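Local coordinates for protein beta-N-acetylhexosaminidase (Arthrobacter aurescens, PDB 3RCN) that probably hydrolyses terminal non-reducing N-acetyl-D-hexosamine residues from N-acetyl-beta-D-hexosaminides, as a member of glycosyl hydrolase family 20, at residues V283-E288 and Q323-A328; N187-L192 and L291-N296; E201-S206 and T275-N280. All coordinates share one frame; numbering follows the deposited sequence.

Contact 1. Residues V283-E288 and Q323-A328; sequences VLEVSE and QASAQA. With SO4 (sulfate ion), chain C.
The side chains of Gln-327 and Glu-285 cross obliquely, amide plane and carboxylate plane 44° apart. Gln-327 CG stands anti to the backbone N (chi1 -179°), and the bend at chi2 (-84°) places CD beside the extended Glu-285 chain, whose CG lies 3.2 Å from Gln-327 OE1. Glu-285 OE1 rests 3.6 Å from Gln-327 CB. Gln-327 NE2 gives a nearly straight hydrogen bond (2.9 Å) to Val-286 O, which lies close to the plane of the Gln-327 amide, and donates also to O3 of a sulfate, probably from the crystallisation liquor, at 3.1 Å; OE1 takes a water that accepts from Val-286 N. Two acceptors at NE2 and a water donor at OE1 thus fix the amide's rotation. An alanine in place of this glutamine would probably leave Val-286 O without this donor, the sulfate with one donor fewer and the water without this acceptor. Glu-288 N binds sulfate O2 at 2.7 Å, and Lys-331 NZ also bonds to the anion. Val-286 packs on helix 342-357. The whole is a junction of two helix N-termini in the catalytic domain, each with a serine N-cap: Ser-287 before helix 288-304, and Ser-325, whose OG accepts from Ala-328 N, before helix 326-335.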
loop_
_atom_site.group_PDB
_atom_site.type_symbol
_atom_site.label_atom_id
_atom_site.label_comp_id
_atom_site.label_asym_id
_atom_site.label_seq_id
_atom_site.Cartn_x
_atom_site.Cartn_y
_atom_site.Cartn_z
ATOM N N VAL A 283 22.443 18.969 19.003
ATOM C CA VAL A 283 22.892 18.894 17.618
ATOM C C VAL A 283 24.262 18.242 17.509
ATOM O O VAL A 283 24.874 17.891 18.516
ATOM C CB VAL A 283 22.910 20.292 16.976
ATOM C CG1 VAL A 283 21.521 20.879 17.006
ATOM C CG2 VAL A 283 23.859 21.214 17.714
ATOM N N LEU A 284 24.749 18.075 16.289
ATOM C CA LEU A 284 26.064 17.478 16.104
ATOM C C LEU A 284 27.158 18.315 16.757
ATOM O O LEU A 284 27.089 19.546 16.813
ATOM C CB LEU A 284 26.387 17.316 14.624
ATOM C CG LEU A 284 25.521 16.328 13.840
ATOM C CD1 LEU A 284 25.963 16.308 12.394
ATOM C CD2 LEU A 284 25.585 14.930 14.436
ATOM N N GLU A 285 28.178 17.629 17.244
ATOM C CA GLU A 285 29.397 18.284 17.618
ATOM C C GLU A 285 30.207 18.246 16.335
ATOM O O GLU A 285 30.576 17.174 15.871
ATOM C CB GLU A 285 30.101 17.495 18.715
ATOM C CG GLU A 285 31.480 18.044 19.058
ATOM C CD GLU A 285 32.148 17.308 20.208
ATOM O OE1 GLU A 285 32.246 17.899 21.310
ATOM O OE2 GLU A 285 32.583 16.149 20.005
ATOM N N VAL A 286 30.466 19.416 15.753
ATOM C CA VAL A 286 31.207 19.488 14.501
ATOM C C VAL A 286 32.706 19.319 14.741
ATOM O O VAL A 286 33.315 20.057 15.511
ATOM C CB VAL A 286 30.933 20.792 13.737
ATOM C CG1 VAL A 286 29.441 20.982 13.559
ATOM C CG2 VAL A 286 31.516 21.962 14.470
ATOM N N SER A 287 33.298 18.369 14.033
ATOM C CA SER A 287 34.634 17.892 14.344
ATOM C C SER A 287 35.040 16.899 13.277
ATOM O O SER A 287 34.240 16.546 12.406
ATOM C CB SER A 287 34.652 17.189 15.698
ATOM O OG SER A 287 33.903 15.994 15.639
ATOM N N GLU A 288 36.294 16.472 13.328
ATOM C CA GLU A 288 36.826 15.626 12.277
ATOM C C GLU A 288 36.108 14.297 12.288
ATOM O O GLU A 288 35.847 13.720 11.231
ATOM C CB GLU A 288 38.342 15.425 12.422
ATOM C CG GLU A 288 39.172 16.666 12.135
ATOM C CD GLU A 288 38.861 17.313 10.786
ATOM O OE1 GLU A 288 38.572 16.587 9.805
ATOM O OE2 GLU A 288 38.908 18.562 10.711
ATOM N N GLN A 323 28.036 27.397 21.569
ATOM C CA GLN A 323 28.549 28.508 22.348
ATOM C C GLN A 323 29.080 28.048 23.704
ATOM O O GLN A 323 30.004 28.653 24.257
ATOM C CB GLN A 323 27.465 29.563 22.542
ATOM C CG GLN A 323 27.116 30.309 21.280
ATOM C CD GLN A 323 25.867 31.139 21.448
ATOM O OE1 GLN A 323 25.234 31.113 22.504
ATOM N NE2 GLN A 323 25.500 31.880 20.409
ATOM N N ALA A 324 28.496 26.984 24.239
ATOM C CA ALA A 324 28.899 26.486 25.545
ATOM C C ALA A 324 29.943 25.377 25.436
ATOM O O ALA A 324 30.357 24.800 26.439
ATOM C CB ALA A 324 27.668 25.995 26.327
ATOM N N SER A 325 30.358 25.066 24.215
ATOM C CA SER A 325 31.212 23.906 23.973
ATOM C C SER A 325 32.705 24.246 23.922
ATOM O O SER A 325 33.157 24.923 22.998
ATOM C CB SER A 325 30.796 23.254 22.659
ATOM O OG SER A 325 31.599 22.131 22.371
ATOM N N ALA A 326 33.475 23.760 24.892
ATOM C CA ALA A 326 34.921 23.934 24.844
ATOM C C ALA A 326 35.492 23.405 23.525
ATOM O O ALA A 326 36.440 23.975 22.987
ATOM C CB ALA A 326 35.603 23.265 26.034
ATOM N N GLN A 327 34.909 22.330 22.994
ATOM C CA GLN A 327 35.410 21.745 21.746
ATOM C C GLN A 327 35.104 22.625 20.543
ATOM O O GLN A 327 35.909 22.749 19.627
ATOM C CB GLN A 327 34.819 20.350 21.516
ATOM C CG GLN A 327 35.304 19.649 20.241
ATOM C CD GLN A 327 34.531 20.041 18.982
ATOM O OE1 GLN A 327 33.422 20.581 19.052
ATOM N NE2 GLN A 327 35.127 19.777 17.814
ATOM N N ALA A 328 33.917 23.210 20.541
ATOM C CA ALA A 328 33.482 24.040 19.439
ATOM C C ALA A 328 34.339 25.310 19.399
ATOM O O ALA A 328 34.798 25.742 18.342
ATOM C CB ALA A 328 31.999 24.373 19.599
HETATM S S SO4 C . 38.602 18.087 16.104
HETATM O O1 SO4 C . 38.662 16.714 16.616
HETATM O O2 SO4 C . 37.805 18.124 14.881
HETATM O O3 SO4 C . 37.992 18.971 17.097
HETATM O O4 SO4 C . 39.957 18.542 15.805
HETATM O O HOH W 1 30.803 21.295 17.788
#

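Contact 2. Residues N187-L192 and L291-N296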
loop_
_atom_site.group_PDB
_atom_site.type_symbol
_atom_site.label_atom_id
_atom_site.label_comp_id
_atom_site.label_asym_id
_atom_site.label_seq_id
_atom_site.Cartn_x
_atom_site.Cartn_y
_atom_site.Cartn_z
ATOM N N ASN A 187 25.563 0.207 5.945
ATOM C CA ASN A 187 26.284 -1.027 6.217
ATOM C C ASN A 187 27.418 -0.858 7.224
ATOM O O ASN A 187 27.672 -1.744 8.031
ATOM C CB ASN A 187 26.821 -1.632 4.909
ATOM C CG ASN A 187 25.707 -2.100 3.959
ATOM O OD1 ASN A 187 24.630 -2.553 4.387
ATOM N ND2 ASN A 187 25.972 -1.991 2.657
ATOM N N ARG A 188 28.100 0.281 7.180
ATOM C CA ARG A 188 29.236 0.498 8.062
ATOM C C ARG A 188 28.796 0.832 9.476
ATOM O O ARG A 188 29.516 0.573 10.439
ATOM C CB ARG A 188 30.143 1.605 7.515
ATOM C CG ARG A 188 31.383 1.877 8.357
ATOM C CD ARG A 188 32.114 3.096 7.835
ATOM N NE ARG A 188 32.559 2.891 6.460
ATOM C CZ ARG A 188 33.833 2.857 6.080
ATOM N NH1 ARG A 188 34.807 3.040 6.970
ATOM N NH2 ARG A 188 34.129 2.652 4.804
ATOM N N TYR A 189 27.606 1.405 9.598
ATOM C CA TYR A 189 27.131 1.898 10.886
ATOM C C TYR A 189 25.770 1.296 11.265
ATOM O O TYR A 189 24.762 2.008 11.298
ATOM C CB TYR A 189 27.040 3.425 10.853
ATOM C CG TYR A 189 28.363 4.137 10.610
ATOM C CD1 TYR A 189 29.494 3.825 11.360
ATOM C CD2 TYR A 189 28.478 5.123 9.631
ATOM C CE1 TYR A 189 30.695 4.470 11.149
ATOM C CE2 TYR A 189 29.671 5.771 9.412
ATOM C CZ TYR A 189 30.782 5.446 10.175
ATOM O OH TYR A 189 31.978 6.101 9.964
ATOM N N PRO A 190 25.751 -0.007 11.594
ATOM C CA PRO A 190 24.509 -0.773 11.788
ATOM C C PRO A 190 23.571 -0.159 12.812
ATOM O O PRO A 190 22.375 -0.356 12.684
ATOM C CB PRO A 190 25.002 -2.133 12.302
ATOM C CG PRO A 190 26.449 -2.200 11.896
ATOM C CD PRO A 190 26.945 -0.792 11.946
ATOM N N LYS A 191 24.091 0.561 13.803
ATOM C CA LYS A 191 23.244 1.104 14.870
ATOM C C LYS A 191 22.342 2.224 14.383
ATOM O O LYS A 191 21.372 2.577 15.055
ATOM C CB LYS A 191 24.079 1.633 16.045
ATOM C CG LYS A 191 24.985 0.621 16.705
ATOM C CD LYS A 191 24.216 -0.269 17.645
ATOM C CE LYS A 191 25.180 -1.149 18.405
ATOM N NZ LYS A 191 26.395 -0.373 18.780
ATOM N N LEU A 192 22.674 2.816 13.237
ATOM C CA LEU A 192 21.843 3.888 12.700
ATOM C C LEU A 192 20.407 3.403 12.607
ATOM O O LEU A 192 19.467 4.117 12.979
ATOM C CB LEU A 192 22.354 4.374 11.341
ATOM C CG LEU A 192 23.515 5.377 11.481
ATOM C CD1 LEU A 192 23.981 5.936 10.131
ATOM C CD2 LEU A 192 23.149 6.520 12.440
ATOM N N LEU A 291 32.679 14.626 10.797
ATOM C CA LEU A 291 32.939 14.766 9.372
ATOM C C LEU A 291 33.225 13.430 8.706
ATOM O O LEU A 291 32.668 13.137 7.647
ATOM C CB LEU A 291 34.103 15.731 9.123
ATOM C CG LEU A 291 33.654 17.133 8.730
ATOM C CD1 LEU A 291 34.843 18.015 8.446
ATOM C CD2 LEU A 291 32.723 17.042 7.515
ATOM N N GLU A 292 34.093 12.625 9.317
ATOM C CA GLU A 292 34.438 11.336 8.739
ATOM C C GLU A 292 33.203 10.417 8.703
ATOM O O GLU A 292 32.964 9.694 7.728
ATOM C CB GLU A 292 35.582 10.675 9.515
ATOM C CG GLU A 292 35.986 9.306 8.963
ATOM C CD GLU A 292 36.443 8.334 10.049
ATOM O OE1 GLU A 292 37.000 8.803 11.069
ATOM O OE2 GLU A 292 36.239 7.104 9.880
ATOM N N PHE A 293 32.423 10.460 9.778
ATOM C CA PHE A 293 31.233 9.645 9.885
ATOM C C PHE A 293 30.313 9.928 8.706
ATOM O O PHE A 293 29.877 9.014 8.008
ATOM C CB PHE A 293 30.520 9.950 11.199
ATOM C CG PHE A 293 29.373 9.035 11.488
ATOM C CD1 PHE A 293 28.100 9.328 11.016
ATOM C CD2 PHE A 293 29.560 7.882 12.233
ATOM C CE1 PHE A 293 27.036 8.483 11.280
ATOM C CE2 PHE A 293 28.497 7.037 12.501
ATOM C CZ PHE A 293 27.236 7.340 12.021
ATOM N N TYR A 294 30.041 11.205 8.473
ATOM C CA TYR A 294 29.070 11.582 7.468
ATOM C C TYR A 294 29.589 11.506 6.036
ATOM O O TYR A 294 28.800 11.487 5.103
ATOM C CB TYR A 294 28.499 12.956 7.773
ATOM C CG TYR A 294 27.412 12.896 8.802
ATOM C CD1 TYR A 294 27.700 13.058 10.146
ATOM C CD2 TYR A 294 26.094 12.649 8.433
ATOM C CE1 TYR A 294 26.707 12.989 11.100
ATOM C CE2 TYR A 294 25.087 12.576 9.381
ATOM C CZ TYR A 294 25.403 12.746 10.712
ATOM O OH TYR A 294 24.419 12.684 11.663
ATOM N N ARG A 295 30.904 11.455 5.863
ATOM C CA ARG A 295 31.478 11.189 4.544
ATOM C C ARG A 295 31.242 9.736 4.221
ATOM O O ARG A 295 30.913 9.389 3.086
ATOM C CB ARG A 295 32.985 11.442 4.499
ATOM C CG ARG A 295 33.408 12.879 4.570
ATOM C CD ARG A 295 34.905 12.965 4.302
ATOM N NE ARG A 295 35.388 14.326 4.408
ATOM C CZ ARG A 295 36.095 14.767 5.437
ATOM N NH1 ARG A 295 36.404 13.917 6.414
ATOM N NH2 ARG A 295 36.502 16.044 5.476
ATOM N N ASN A 296 31.418 8.886 5.230
ATOM C CA ASN A 296 31.115 7.464 5.082
ATOM C C ASN A 296 29.628 7.202 4.786
ATOM O O ASN A 296 29.293 6.343 3.973
ATOM C CB ASN A 296 31.595 6.679 6.299
ATOM C CG ASN A 296 33.110 6.580 6.356
ATOM O OD1 ASN A 296 33.775 6.561 5.323
ATOM N ND2 ASN A 296 33.661 6.522 7.562
HETATM O O HOH W 2 34.643 5.243 11.518
#
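Tyr-189 and Phe-293 stack on the outside of the alpha-beta barrel of the family 20 catalytic domain, joining the loop that leads into helix 191-194 to helix 288-304. Their rings make an offset stack, centroids 3.9 Å apart and planes at 15°, with the two side chains sliding past each other in opposite directions. Phe-293 CE2 sits over the centre of the tyrosine ring, whereas Tyr-189 CE2 lies toward the rim of the phenylalanine. Phe-293 CG stands anti to the backbone N (chi1 -173°), beside the carbonyl carbon; the ring beyond it reaches the loop. On the opposite face of the tyrosine ring lies Arg-188 CG, near the rim, so that the ring is sandwiched between a neighbour in sequence and the helix residue.

The phenol end is polar. Asn-296 ND2, one turn after Phe-293, donates to Tyr-189 OH at 3.0 Å, with an N-H...O angle of 166° and the hydroxyl close to the amide plane. A water joins the same hydroxyl to Glu-292 OE2, to which it donates at 2.9 Å. Asn-296 also stacks on Arg-188: amide and guanidinium lie nearly parallel, with Asn-296 OD1 over the centre of the guanidinium and 3.8 Å from Arg-188 CZ. Arg-188 NH1 and Glu-292 OE2 are 5.2 Å apart, perhaps near enough for a modest attraction, though their charged atoms are not in contact. Farther in, Leu-192 CD1 reaches tip to tip toward Phe-293 CZ (4.0 Å).

Tyr-257 packs on both rings, meeting Tyr-189 edge-to-face, and Glu-300, farther along helix 288-304, accepts from Asn-187 N and Arg-188 N, fastening the loop a second time. The arrangement is a loop-to-helix packing on the barrel's outer layer, polar at its rim and aromatic within.

Contact 3. Residues E201-S206 and T275-N280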
loop_
_atom_site.group_PDB
_atom_site.type_symbol
_atom_site.label_atom_id
_atom_site.label_comp_id
_atom_site.label_asym_id
_atom_site.label_seq_id
_atom_site.Cartn_x
_atom_site.Cartn_y
_atom_site.Cartn_z
ATOM N N GLU A 201 8.119 6.577 22.049
ATOM C CA GLU A 201 6.771 7.091 21.846
ATOM C C GLU A 201 6.785 8.346 20.982
ATOM O O GLU A 201 7.797 8.672 20.363
ATOM C CB GLU A 201 6.070 7.344 23.178
ATOM C CG GLU A 201 6.926 8.004 24.237
ATOM C CD GLU A 201 6.113 8.445 25.449
ATOM O OE1 GLU A 201 4.923 8.062 25.562
ATOM O OE2 GLU A 201 6.667 9.182 26.292
ATOM N N SER A 202 5.647 9.026 20.923
ATOM C CA SER A 202 5.484 10.188 20.066
ATOM C C SER A 202 4.611 11.231 20.737
ATOM O O SER A 202 3.635 10.894 21.405
ATOM C CB SER A 202 4.811 9.786 18.749
ATOM O OG SER A 202 5.536 8.783 18.067
ATOM N N SER A 203 4.952 12.498 20.542
ATOM C CA SER A 203 4.057 13.576 20.925
ATOM C C SER A 203 2.722 13.370 20.260
ATOM O O SER A 203 2.640 13.035 19.080
ATOM C CB SER A 203 4.603 14.939 20.498
ATOM O OG SER A 203 5.804 15.243 21.176
ATOM N N LEU A 204 1.670 13.604 21.022
ATOM C CA LEU A 204 0.332 13.572 20.481
ATOM C C LEU A 204 -0.144 15.007 20.273
ATOM O O LEU A 204 -0.430 15.717 21.237
ATOM C CB LEU A 204 -0.587 12.845 21.464
ATOM C CG LEU A 204 -2.048 12.778 21.048
ATOM C CD1 LEU A 204 -2.141 12.109 19.679
ATOM C CD2 LEU A 204 -2.877 12.058 22.107
ATOM N N GLY A 205 -0.249 15.429 19.016
ATOM C CA GLY A 205 -0.545 16.819 18.720
ATOM C C GLY A 205 0.719 17.661 18.768
ATOM O O GLY A 205 1.823 17.118 18.729
ATOM N N SER A 206 0.559 18.982 18.842
ATOM C CA SER A 206 1.688 19.895 18.986
ATOM C C SER A 206 2.521 19.508 20.203
ATOM O O SER A 206 1.961 19.119 21.222
ATOM C CB SER A 206 1.183 21.333 19.154
ATOM O OG SER A 206 2.253 22.236 19.406
ATOM N N THR A 275 11.595 11.824 21.223
ATOM C CA THR A 275 10.167 11.490 21.187
ATOM C C THR A 275 9.188 12.652 20.931
ATOM O O THR A 275 7.969 12.444 20.901
ATOM C CB THR A 275 9.717 10.708 22.445
ATOM O OG1 THR A 275 9.694 11.582 23.573
ATOM C CG2 THR A 275 10.654 9.562 22.715
ATOM N N ARG A 276 9.702 13.863 20.732
ATOM C CA ARG A 276 8.819 15.018 20.565
ATOM C C ARG A 276 9.129 15.787 19.301
ATOM O O ARG A 276 10.139 15.530 18.641
ATOM C CB ARG A 276 8.853 15.947 21.779
ATOM C CG ARG A 276 10.251 16.314 22.242
ATOM C CD ARG A 276 10.273 17.666 22.935
ATOM N NE ARG A 276 10.165 18.768 21.981
ATOM C CZ ARG A 276 10.474 20.033 22.265
ATOM N NH1 ARG A 276 10.920 20.355 23.475
ATOM N NH2 ARG A 276 10.351 20.973 21.341
ATOM N N TRP A 277 8.222 16.690 18.941
ATOM C CA TRP A 277 8.410 17.528 17.761
ATOM C C TRP A 277 9.165 18.826 18.076
ATOM O O TRP A 277 9.534 19.079 19.221
ATOM C CB TRP A 277 7.058 17.842 17.106
ATOM C CG TRP A 277 6.115 16.622 17.019
ATOM C CD1 TRP A 277 4.823 16.565 17.443
ATOM C CD2 TRP A 277 6.418 15.313 16.494
ATOM N NE1 TRP A 277 4.303 15.321 17.215
ATOM C CE2 TRP A 277 5.261 14.532 16.637
ATOM C CE3 TRP A 277 7.553 14.733 15.921
ATOM C CZ2 TRP A 277 5.203 13.196 16.223
ATOM C CZ3 TRP A 277 7.495 13.412 15.515
ATOM C CH2 TRP A 277 6.329 12.658 15.669
ATOM N N GLY A 278 9.384 19.637 17.044
ATOM C CA GLY A 278 9.915 20.977 17.204
ATOM C C GLY A 278 11.407 21.065 16.980
ATOM O O GLY A 278 12.006 20.172 16.380
ATOM N N ILE A 279 12.008 22.149 17.462
ATOM C CA ILE A 279 13.433 22.373 17.252
ATOM C C ILE A 279 14.282 21.862 18.419
ATOM O O ILE A 279 14.017 22.155 19.589
ATOM C CB ILE A 279 13.732 23.851 16.941
ATOM C CG1 ILE A 279 12.944 24.293 15.706
ATOM C CG2 ILE A 279 15.232 24.078 16.721
ATOM C CD1 ILE A 279 13.196 25.732 15.313
ATOM N N ASN A 280 15.293 21.073 18.076
ATOM C CA ASN A 280 16.166 20.448 19.048
ATOM C C ASN A 280 17.426 21.280 19.323
ATOM O O ASN A 280 18.161 21.645 18.400
ATOM C CB ASN A 280 16.572 19.067 18.540
ATOM C CG ASN A 280 16.895 18.119 19.660
ATOM O OD1 ASN A 280 17.068 18.530 20.804
ATOM N ND2 ASN A 280 16.971 16.839 19.344
HETATM O O HOH W 3 9.235 10.755 26.059
#
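Arg-276, whose CA and CB meet Ser-203 OG across the contact, is firmly held within its own segment: NE and NH2 grip Trp-277 O side-on, at 2.8 Å from NE and 3.0 Å from NH2, with the carbonyl oxygen in the guanidinium plane. The bend at chi3 (-75°) sets NE toward Trp-277 O. Across the contact the direct bonds are weak: Ser-203 N donates to Thr-275 O at 3.0 Å, with an angle of 131° at the hydrogen, and Trp-277 NE1 to Ser-203 O at 3.4 Å. Thr-275 O also receives a CA-H...O contact from Ser-202 CA. A water bridges the side chains, donating to Glu-201 OE2 and lying 2.7 Å from Thr-275 OG1.

Packing follows outward. Ser-203 CB sits over one face of the indole, 3.3 Å from Trp-277 NE1, while Gly-205 O lies at the ring's edge, in its plane. Thr-275 CB rests on Glu-201 O. Trp-207 adds a cation-pi partner for Arg-276, and His-460 meets the Trp-277 ring at about a right angle. The pairing thus seems to rely on serine-indole packing and the water bridge, whereas the side-on grip is likely to steady the Arg-276 guanidinium, whose NH1 bonds weakly to a glycerol probably from the crystallisation liquor.

The three contacts all lie in the catalytic domain. Contacts 1 and 2 share helix 288-304: residues 283-288 lead into its start and 291-296 form its following turns, and the two meet directly where Leu-284 CD1 packs on Tyr-294 CE1 at 3.6 Å, although their centres are about 19 Å apart. Contact 3 adjoins contact 1 only through the chain, which runs from 275-280 toward 283-288; their centres are about 25 Å apart. Contacts 2 and 3 do not touch, their nearest atoms about 11 Å apart. Contact 3 is the one near the predicted proton donor Glu-316, about 9 Å from the Arg-276 side chain; contacts 1 and 2 lie away from it.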